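Long-range contacts in methyltransferase 1 (Methanosarcina barkeri, PDB 2I2X), which transfers the methyl group of methanol to the cob(I)amide carried by its partner corrinoid protein MtaC, the methanol-activating step of methanogenesis from methanol: residues I81-H87 against C120-I126; E42-R48 against S311-Y317. Numbering follows the deposited sequence.

Contact 1 (I81-H87 against C120-I126); sequences IILETEH and CALRHTI. With K (potassium ion), chain S.
Two neighbouring parallel strands of the TIM barrel, 80-86 and 119-126, pair in strict one-to-one register, joined by the right-handed β-α-β crossover through helix 95-116. Ile-81 lies beside Cys-120 and each following residue beside its counterpart, down to Glu-86 beside Thr-125. The strand axes come within 4.7 Å and cross at -17°. The ladder runs Leu-83 N to Ala-121 O (3.1 Å), Arg-123 N to Leu-83 O (2.8 Å), Thr-85 N to Arg-123 O (2.8 Å), Thr-125 N to Thr-85 O (2.9 Å) and His-87 N to Thr-125 O (2.9 Å); at its start Ala-121 N to Ile-81 O (3.4 Å) is weak. The face with Ile-81, Leu-83, Thr-85, Leu-122 and His-124 packs against helices: Leu-83 and Leu-122 both touch Met-109. Beyond the paired strand, the His-87 ring takes Ile-126 CA over its face, a CH-pi contact 4.1 Å from the centroid. The other face starts apolar (Ile-82 CG1 to Ala-121 CB 4.3 Å) and ends polar. Glu-84, extended (chi1 and chi2 t), accepts from Thr-125 OG1 at OE2 (2.6 Å), whereas Arg-123 makes its salt bridge to Glu-42. Glu-86 (chi1 m) places OE2 2.3 Å from K, which Glu-164, also a zinc ligand, shares; Lys-267 hydrogen-bonds to the same oxygen. Glu-84 is thus held by Thr-125 and a salt bridge to Lys-267, while Glu-86 binds the cation beside the zinc.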
ATOM      1  N   ILE A  81      -6.613 -15.008   9.427  1.00  5.69           N
ATOM      2  CA  ILE A  81      -6.872 -13.638   9.095  1.00  5.63           C
ATOM      3  C   ILE A  81      -8.091 -13.112   9.849  1.00  5.76           C
ATOM      4  O   ILE A  81      -9.053 -13.854  10.049  1.00  5.97           O
ATOM      5  CB  ILE A  81      -7.003 -13.480   7.555  1.00  5.67           C
ATOM      6  CG1 ILE A  81      -6.792 -12.013   7.121  1.00  6.96           C
ATOM      7  CG2 ILE A  81      -8.231 -14.157   7.012  1.00  3.48           C
ATOM      8  CD1 ILE A  81      -8.007 -11.278   7.032  1.00 11.38           C
ATOM      9  N   ILE A  82      -8.056 -11.844  10.254  1.00  5.05           N
ATOM     10  CA  ILE A  82      -9.241 -11.206  10.842  1.00  5.22           C
ATOM     11  C   ILE A  82      -9.659 -10.068   9.918  1.00  5.59           C
ATOM     12  O   ILE A  82      -8.792  -9.298   9.470  1.00  5.92           O
ATOM     13  CB  ILE A  82      -8.921 -10.600  12.216  1.00  4.95           C
ATOM     14  CG1 ILE A  82      -8.647 -11.709  13.234  1.00  4.37           C
ATOM     15  CG2 ILE A  82     -10.049  -9.694  12.669  1.00  5.14           C
ATOM     16  CD1 ILE A  82      -7.913 -11.239  14.511  1.00  2.45           C
ATOM     17  N   LEU A  83     -10.954  -9.962   9.616  1.00  5.15           N
ATOM     18  CA  LEU A  83     -11.473  -8.789   8.901  1.00  5.06           C
ATOM     19  C   LEU A  83     -12.117  -7.816   9.898  1.00  5.56           C
ATOM     20  O   LEU A  83     -12.926  -8.217  10.756  1.00  4.91           O
ATOM     21  CB  LEU A  83     -12.478  -9.205   7.814  1.00  5.01           C
ATOM     22  CG  LEU A  83     -11.953  -9.977   6.569  1.00  6.34           C
ATOM     23  CD1 LEU A  83     -11.759 -11.532   6.753  1.00  2.08           C
ATOM     24  CD2 LEU A  83     -12.833  -9.682   5.338  1.00  3.55           C
ATOM     25  N   GLU A  84     -11.742  -6.546   9.819  1.00  6.22           N
ATOM     26  CA  GLU A  84     -12.396  -5.563  10.632  1.00  7.52           C
ATOM     27  C   GLU A  84     -13.209  -4.584   9.782  1.00  8.47           C
ATOM     28  O   GLU A  84     -12.645  -3.845   8.956  1.00  9.12           O
ATOM     29  CB  GLU A  84     -11.421  -4.804  11.546  1.00  7.53           C
ATOM     30  CG  GLU A  84     -12.161  -3.672  12.324  1.00  8.50           C
ATOM     31  CD  GLU A  84     -11.289  -2.764  13.147  1.00 11.43           C
ATOM     32  OE1 GLU A  84     -10.040  -2.863  13.083  1.00 13.13           O
ATOM     33  OE2 GLU A  84     -11.866  -1.922  13.868  1.00 12.87           O
ATOM     34  N   THR A  85     -14.518  -4.554  10.027  1.00  8.56           N
ATOM     35  CA  THR A  85     -15.415  -3.586   9.403  1.00  9.79           C
ATOM     36  C   THR A  85     -15.727  -2.437  10.355  1.00 10.14           C
ATOM     37  O   THR A  85     -16.453  -2.618  11.338  1.00 10.18           O
ATOM     38  CB  THR A  85     -16.749  -4.252   8.962  1.00  9.77           C
ATOM     39  OG1 THR A  85     -16.460  -5.424   8.182  1.00 12.76           O
ATOM     40  CG2 THR A  85     -17.589  -3.315   8.133  1.00  8.99           C
ATOM     41  N   GLU A  86     -15.174  -1.261  10.073  1.00 10.83           N
ATOM     42  CA  GLU A  86     -15.529  -0.059  10.813  1.00 12.12           C
ATOM     43  C   GLU A  86     -16.746   0.549  10.204  1.00 12.62           C
ATOM     44  O   GLU A  86     -16.651   1.134   9.152  1.00 13.22           O
ATOM     45  CB  GLU A  86     -14.409   0.967  10.768  1.00 11.88           C
ATOM     46  CG  GLU A  86     -13.167   0.475  11.471  1.00 15.57           C
ATOM     47  CD  GLU A  86     -12.062   1.487  11.521  1.00 17.92           C
ATOM     48  OE1 GLU A  86     -11.596   1.949  10.454  1.00 20.58           O
ATOM     49  OE2 GLU A  86     -11.630   1.822  12.646  1.00 19.46           O
ATOM     50  N   HIS A  87     -17.883   0.455  10.883  1.00 13.59           N
ATOM     51  CA  HIS A  87     -19.139   1.036  10.395  1.00 14.09           C
ATOM     52  C   HIS A  87     -18.968   2.426   9.796  1.00 15.15           C
ATOM     53  O   HIS A  87     -18.396   3.287  10.424  1.00 15.67           O
ATOM     54  CB  HIS A  87     -20.180   1.069  11.516  1.00 12.62           C
ATOM     55  CG  HIS A  87     -20.770  -0.270  11.836  1.00 12.51           C
ATOM     56  ND1 HIS A  87     -21.995  -0.416  12.449  1.00 12.82           N
ATOM     57  CD2 HIS A  87     -20.319  -1.531  11.605  1.00 12.15           C
ATOM     58  CE1 HIS A  87     -22.267  -1.702  12.599  1.00 11.24           C
ATOM     59  NE2 HIS A  87     -21.265  -2.399  12.099  1.00 11.41           N
ATOM     60  N   CYS A 120     -10.369 -17.707  10.645  1.00  8.12           N
ATOM     61  CA  CYS A 120     -10.687 -16.285  10.556  1.00  7.49           C
ATOM     62  C   CYS A 120     -11.757 -15.841  11.555  1.00  7.11           C
ATOM     63  O   CYS A 120     -12.481 -16.670  12.120  1.00  7.81           O
ATOM     64  CB  CYS A 120     -11.148 -15.975   9.150  1.00  7.13           C
ATOM     65  SG  CYS A 120     -12.403 -17.114   8.644  1.00  7.38           S
ATOM     66  N   ALA A 121     -11.847 -14.535  11.787  1.00  6.39           N
ATOM     67  CA  ALA A 121     -12.835 -13.971  12.710  1.00  5.92           C
ATOM     68  C   ALA A 121     -13.222 -12.623  12.162  1.00  6.18           C
ATOM     69  O   ALA A 121     -12.462 -12.008  11.424  1.00  7.12           O
ATOM     70  CB  ALA A 121     -12.274 -13.852  14.157  1.00  5.47           C
ATOM     71  N   LEU A 122     -14.429 -12.192  12.469  1.00  6.52           N
ATOM     72  CA  LEU A 122     -14.917 -10.939  11.966  1.00  7.52           C
ATOM     73  C   LEU A 122     -15.119  -9.911  13.101  1.00  8.21           C
ATOM     74  O   LEU A 122     -15.788 -10.165  14.082  1.00  9.32           O
ATOM     75  CB  LEU A 122     -16.204 -11.178  11.174  1.00  7.22           C
ATOM     76  CG  LEU A 122     -16.924  -9.921  10.674  1.00  7.01           C
ATOM     77  CD1 LEU A 122     -16.056  -9.166   9.680  1.00  3.89           C
ATOM     78  CD2 LEU A 122     -18.294 -10.248  10.103  1.00  5.46           C
ATOM     79  N   ARG A 123     -14.530  -8.746  12.952  1.00  8.69           N
ATOM     80  CA  ARG A 123     -14.688  -7.714  13.930  1.00  9.16           C
ATOM     81  C   ARG A 123     -15.499  -6.612  13.311  1.00  9.91           C
ATOM     82  O   ARG A 123     -15.182  -6.158  12.200  1.00 10.14           O
ATOM     83  CB  ARG A 123     -13.343  -7.175  14.307  1.00  8.97           C
ATOM     84  CG  ARG A 123     -13.387  -5.965  15.205  1.00  9.14           C
ATOM     85  CD  ARG A 123     -11.952  -5.549  15.375  1.00  9.19           C
ATOM     86  NE  ARG A 123     -11.681  -5.152  16.716  1.00  9.06           N
ATOM     87  CZ  ARG A 123     -10.579  -5.438  17.383  1.00 10.10           C
ATOM     88  NH1 ARG A 123      -9.592  -6.139  16.850  1.00  7.95           N
ATOM     89  NH2 ARG A 123     -10.482  -4.997  18.622  1.00 13.76           N
ATOM     90  N   HIS A 124     -16.548  -6.204  14.027  1.00  9.65           N
ATOM     91  CA  HIS A 124     -17.339  -5.059  13.670  1.00  9.79           C
ATOM     92  C   HIS A 124     -17.114  -4.010  14.718  1.00 10.09           C
ATOM     93  O   HIS A 124     -17.201  -4.287  15.912  1.00 10.37           O
ATOM     94  CB  HIS A 124     -18.824  -5.420  13.616  1.00  9.88           C
ATOM     95  CG  HIS A 124     -19.343  -5.598  12.225  1.00 10.53           C
ATOM     96  ND1 HIS A 124     -18.663  -6.317  11.258  1.00 11.47           N
ATOM     97  CD2 HIS A 124     -20.459  -5.129  11.628  1.00  8.07           C
ATOM     98  CE1 HIS A 124     -19.354  -6.298  10.134  1.00  9.09           C
ATOM     99  NE2 HIS A 124     -20.436  -5.568  10.326  1.00  8.81           N
ATOM    100  N   THR A 125     -16.816  -2.805  14.252  1.00 10.47           N
ATOM    101  CA  THR A 125     -16.608  -1.638  15.085  1.00 10.23           C
ATOM    102  C   THR A 125     -17.770  -0.665  14.826  1.00 10.67           C
ATOM    103  O   THR A 125     -17.812   0.033  13.790  1.00 10.07           O
ATOM    104  CB  THR A 125     -15.265  -0.979  14.727  1.00 10.53           C
ATOM    105  OG1 THR A 125     -14.220  -1.911  14.969  1.00 10.59           O
ATOM    106  CG2 THR A 125     -15.011   0.322  15.541  1.00 11.21           C
ATOM    107  N   ILE A 126     -18.718  -0.638  15.775  1.00 11.16           N
ATOM    108  CA  ILE A 126     -19.894   0.202  15.701  1.00 10.39           C
ATOM    109  C   ILE A 126     -19.405   1.646  15.709  1.00 10.34           C
ATOM    110  O   ILE A 126     -18.365   1.955  16.295  1.00  9.48           O
ATOM    111  CB  ILE A 126     -20.838  -0.144  16.892  1.00 11.60           C
ATOM    112  CG1 ILE A 126     -21.638  -1.427  16.600  1.00 13.46           C
ATOM    113  CG2 ILE A 126     -21.865   0.990  17.219  1.00  9.52           C
ATOM    114  CD1 ILE A 126     -20.834  -2.626  16.121  1.00 13.58           C
TER
HETATM  115  K     K S 511     -10.441   3.803  13.036  0.70 23.46           K

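Contact 2 (E42-R48 against S311-Y317); sequences EINYAPR and SNESVEY. With K (potassium ion), chain S.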
ATOM      1  N   GLU A  42      -4.907  -8.321  10.625  1.00  6.51           N
ATOM      2  CA  GLU A  42      -6.264  -7.776  10.739  1.00  6.81           C
ATOM      3  C   GLU A  42      -6.413  -6.699   9.666  1.00  7.20           C
ATOM      4  O   GLU A  42      -5.811  -5.618   9.760  1.00  7.70           O
ATOM      5  CB  GLU A  42      -6.515  -7.200  12.148  1.00  5.73           C
ATOM      6  CG  GLU A  42      -7.924  -6.542  12.376  1.00  8.15           C
ATOM      7  CD  GLU A  42      -8.417  -6.524  13.883  1.00 12.68           C
ATOM      8  OE1 GLU A  42      -7.603  -6.475  14.853  1.00 11.96           O
ATOM      9  OE2 GLU A  42      -9.648  -6.583  14.101  1.00 12.48           O
ATOM     10  N   ILE A  43      -7.207  -6.982   8.646  1.00  7.40           N
ATOM     11  CA  ILE A  43      -7.324  -6.047   7.532  1.00  8.49           C
ATOM     12  C   ILE A  43      -8.533  -5.108   7.702  1.00  9.41           C
ATOM     13  O   ILE A  43      -9.631  -5.540   8.084  1.00  8.92           O
ATOM     14  CB  ILE A  43      -7.338  -6.788   6.151  1.00  8.06           C
ATOM     15  CG1 ILE A  43      -7.355  -5.800   4.976  1.00  7.31           C
ATOM     16  CG2 ILE A  43      -8.507  -7.793   6.091  1.00  7.07           C
ATOM     17  CD1 ILE A  43      -6.019  -5.070   4.689  1.00  5.06           C
ATOM     18  N   ASN A  44      -8.292  -3.827   7.414  1.00 10.08           N
ATOM     19  CA  ASN A  44      -9.295  -2.768   7.492  1.00 11.10           C
ATOM     20  C   ASN A  44      -9.501  -2.164   6.119  1.00 11.66           C
ATOM     21  O   ASN A  44      -8.689  -2.406   5.221  1.00 11.30           O
ATOM     22  CB  ASN A  44      -8.875  -1.710   8.492  1.00 11.09           C
ATOM     23  CG  ASN A  44      -9.323  -2.054   9.895  1.00 13.29           C
ATOM     24  OD1 ASN A  44     -10.466  -1.784  10.271  1.00 15.97           O
ATOM     25  ND2 ASN A  44      -8.447  -2.694  10.662  1.00 12.21           N
ATOM     26  N   TYR A  45     -10.589  -1.412   5.956  1.00 11.98           N
ATOM     27  CA  TYR A  45     -11.074  -0.979   4.633  1.00 13.02           C
ATOM     28  C   TYR A  45     -12.241  -0.011   4.798  1.00 13.83           C
ATOM     29  O   TYR A  45     -12.941  -0.073   5.792  1.00 14.44           O
ATOM     30  CB  TYR A  45     -11.557  -2.180   3.802  1.00 12.26           C
ATOM     31  CG  TYR A  45     -12.264  -3.238   4.641  1.00 11.42           C
ATOM     32  CD1 TYR A  45     -13.612  -3.145   4.931  1.00  8.96           C
ATOM     33  CD2 TYR A  45     -11.563  -4.327   5.142  1.00  8.68           C
ATOM     34  CE1 TYR A  45     -14.237  -4.122   5.710  1.00 10.24           C
ATOM     35  CE2 TYR A  45     -12.170  -5.283   5.905  1.00  8.48           C
ATOM     36  CZ  TYR A  45     -13.500  -5.186   6.188  1.00  8.82           C
ATOM     37  OH  TYR A  45     -14.080  -6.164   6.954  1.00  9.21           O
ATOM     38  N   ALA A  46     -12.417   0.882   3.824  1.00 14.43           N
ATOM     39  CA  ALA A  46     -13.559   1.796   3.734  1.00 14.87           C
ATOM     40  C   ALA A  46     -14.112   1.652   2.302  1.00 15.72           C
ATOM     41  O   ALA A  46     -13.346   1.697   1.329  1.00 15.73           O
ATOM     42  CB  ALA A  46     -13.131   3.244   3.991  1.00 13.90           C
ATOM     43  N   PRO A  47     -15.434   1.466   2.168  1.00 16.13           N
ATOM     44  CA  PRO A  47     -16.028   1.448   0.847  1.00 15.74           C
ATOM     45  C   PRO A  47     -15.875   2.796   0.145  1.00 16.01           C
ATOM     46  O   PRO A  47     -15.539   3.796   0.778  1.00 15.39           O
ATOM     47  CB  PRO A  47     -17.496   1.112   1.113  1.00 15.76           C
ATOM     48  CG  PRO A  47     -17.745   1.425   2.536  1.00 16.90           C
ATOM     49  CD  PRO A  47     -16.427   1.267   3.250  1.00 16.90           C
ATOM     50  N   ARG A  48     -16.062   2.817  -1.171  1.00 16.64           N
ATOM     51  CA  ARG A  48     -16.004   4.067  -1.909  1.00 17.18           C
ATOM     52  C   ARG A  48     -17.281   4.876  -1.621  1.00 17.84           C
ATOM     53  O   ARG A  48     -18.277   4.282  -1.238  1.00 17.48           O
ATOM     54  CB  ARG A  48     -15.840   3.779  -3.401  1.00 17.03           C
ATOM     55  CG  ARG A  48     -14.476   3.261  -3.791  1.00 16.20           C
ATOM     56  CD  ARG A  48     -14.538   2.533  -5.105  1.00 14.11           C
ATOM     57  NE  ARG A  48     -15.187   1.221  -5.019  1.00 14.65           N
ATOM     58  CZ  ARG A  48     -15.102   0.282  -5.972  1.00 14.94           C
ATOM     59  NH1 ARG A  48     -14.378   0.500  -7.068  1.00 12.25           N
ATOM     60  NH2 ARG A  48     -15.712  -0.893  -5.822  1.00 13.03           N
ATOM     61  N   SER A 311      -2.558  -4.620  12.113  1.00  5.75           N
ATOM     62  CA  SER A 311      -3.508  -3.971  11.240  1.00  5.78           C
ATOM     63  C   SER A 311      -2.933  -2.862  10.306  1.00  6.07           C
ATOM     64  O   SER A 311      -1.896  -2.275  10.602  1.00  5.14           O
ATOM     65  CB  SER A 311      -4.615  -3.404  12.123  1.00  5.39           C
ATOM     66  OG  SER A 311      -5.368  -2.405  11.451  1.00  3.53           O
ATOM     67  N   ASN A 312      -3.645  -2.587   9.206  1.00  6.45           N
ATOM     68  CA  ASN A 312      -3.312  -1.501   8.260  1.00  6.96           C
ATOM     69  C   ASN A 312      -4.166  -0.268   8.490  1.00  7.79           C
ATOM     70  O   ASN A 312      -4.128   0.680   7.686  1.00  7.09           O
ATOM     71  CB  ASN A 312      -3.564  -1.953   6.809  1.00  6.68           C
ATOM     72  CG  ASN A 312      -5.041  -2.158   6.538  1.00  5.41           C
ATOM     73  OD1 ASN A 312      -5.690  -2.893   7.265  1.00  2.88           O
ATOM     74  ND2 ASN A 312      -5.589  -1.474   5.522  1.00  5.31           N
ATOM     75  N   GLU A 313      -4.979  -0.317   9.559  1.00  9.03           N
ATOM     76  CA  GLU A 313      -5.788   0.808  10.060  1.00  9.59           C
ATOM     77  C   GLU A 313      -6.976   1.076   9.158  1.00 10.88           C
ATOM     78  O   GLU A 313      -8.122   0.928   9.565  1.00 11.72           O
ATOM     79  CB  GLU A 313      -4.941   2.067  10.274  1.00  8.84           C
ATOM     80  CG  GLU A 313      -5.718   3.332  10.629  1.00 11.55           C
ATOM     81  CD  GLU A 313      -6.590   3.206  11.889  1.00 14.72           C
ATOM     82  OE1 GLU A 313      -7.446   4.102  12.082  1.00 13.93           O
ATOM     83  OE2 GLU A 313      -6.429   2.238  12.684  1.00 13.82           O
ATOM     84  N   SER A 314      -6.697   1.454   7.918  1.00 11.87           N
ATOM     85  CA  SER A 314      -7.736   1.695   6.944  1.00 11.86           C
ATOM     86  C   SER A 314      -7.162   2.048   5.573  1.00 11.34           C
ATOM     87  O   SER A 314      -6.090   2.653   5.464  1.00 12.15           O
ATOM     88  CB  SER A 314      -8.627   2.836   7.400  1.00 11.28           C
ATOM     89  OG  SER A 314      -9.829   2.764   6.658  1.00 13.24           O
ATOM     90  N   VAL A 315      -7.899   1.686   4.535  1.00 10.58           N
ATOM     91  CA  VAL A 315      -7.580   2.071   3.181  1.00  9.78           C
ATOM     92  C   VAL A 315      -8.888   2.031   2.395  1.00 10.22           C
ATOM     93  O   VAL A 315      -9.764   1.189   2.674  1.00  9.74           O
ATOM     94  CB  VAL A 315      -6.556   1.086   2.562  1.00 10.25           C
ATOM     95  CG1 VAL A 315      -7.169  -0.352   2.422  1.00  7.87           C
ATOM     96  CG2 VAL A 315      -5.973   1.620   1.219  1.00  8.47           C
ATOM     97  N   GLU A 316      -9.028   2.929   1.419  1.00 10.41           N
ATOM     98  CA  GLU A 316     -10.175   2.873   0.514  1.00 10.98           C
ATOM     99  C   GLU A 316     -10.122   1.628  -0.354  1.00 10.99           C
ATOM    100  O   GLU A 316      -9.071   1.261  -0.843  1.00 11.34           O
ATOM    101  CB  GLU A 316     -10.250   4.097  -0.394  1.00 10.76           C
ATOM    102  CG  GLU A 316     -11.499   4.054  -1.264  1.00 10.81           C
ATOM    103  CD  GLU A 316     -11.566   5.182  -2.219  1.00 12.12           C
ATOM    104  OE1 GLU A 316     -12.440   6.057  -2.004  1.00  9.76           O
ATOM    105  OE2 GLU A 316     -10.725   5.205  -3.169  1.00 13.68           O
ATOM    106  N   TYR A 317     -11.260   0.986  -0.544  1.00 11.12           N
ATOM    107  CA  TYR A 317     -11.314  -0.129  -1.451  1.00 11.93           C
ATOM    108  C   TYR A 317     -11.230   0.358  -2.911  1.00 11.78           C
ATOM    109  O   TYR A 317     -12.198   0.945  -3.424  1.00 13.20           O
ATOM    110  CB  TYR A 317     -12.588  -0.936  -1.222  1.00 12.06           C
ATOM    111  CG  TYR A 317     -12.708  -2.141  -2.107  1.00 11.72           C
ATOM    112  CD1 TYR A 317     -11.746  -3.160  -2.065  1.00 12.11           C
ATOM    113  CD2 TYR A 317     -13.793  -2.282  -2.981  1.00 12.25           C
ATOM    114  CE1 TYR A 317     -11.849  -4.299  -2.883  1.00 11.08           C
ATOM    115  CE2 TYR A 317     -13.924  -3.439  -3.807  1.00 12.78           C
ATOM    116  CZ  TYR A 317     -12.937  -4.436  -3.744  1.00 12.88           C
ATOM    117  OH  TYR A 317     -13.037  -5.548  -4.544  1.00 12.76           O
TER
HETATM  118  K     K S 511     -10.441   3.803  13.036  0.70 23.46           K
HETATM  119  O   HOH W   1     -11.790   1.717   7.847  1.00  9.07           O
HETATM  120  O   HOH W   2     -13.511   6.362   0.540  1.00  6.56           O
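Asn-44 lays its side chain against the turn at Asn-312 and Glu-313, its CB only 2.9 Å from Glu-313 O. Both segments carry TIM-barrel strands, 40-43 and 309-311, onward into the loops at their C-terminal ends, where such barrels hold their active sites. Asn-312 mimics a backbone partner: its OD1 accepts from Asn-44 N (2.8 Å), and its ND2 donates to Asn-44 O (3.3 Å). The turn itself is an ST turn, with Glu-313 N bonded to Ser-311 OG at 2.8 Å. The CA-to-CB bond of Glu-313 points away from segment 42-48, and its OE1 lies 3.2 Å from K; Ser-314 follows in the corrinoid pocket. Farther on, the two loops resume pairing around Ala-46, whose N donates to Val-315 O (2.9 Å) and whose O accepts from Tyr-317 N (2.9 Å). Phe-321 of the second MtaB subunit packs on Ala-46 and Glu-316 here. Arg-48 ends the contact, its guanidinium salt-bridged to Glu-61 and its CG 3.3 Å from Tyr-317 O.

Overall arrangement
The two contacts illustrate how one barrel sheet supplies an active site from strands distant in sequence. The centres of contact 1 and contact 2 lie about 10 Å apart. In sheet order strands 119-126, 80-86, 40-43 and 309-311 are consecutive, with 80-86 and 40-43 as the shared seam. Along the chain contact 1 is nested inside the long loop that contact 2 closes. Side chains join them on both faces of the sheet: Arg-123 NH1 meets Glu-42 OE2 in a salt bridge (2.8 Å), and Thr-85 OG1 lies 2.8 Å from Tyr-45 OH, a probable hydrogen bond. Each contact also sends one glutamate to the same potassium ion, close to the zinc and the corrinoid.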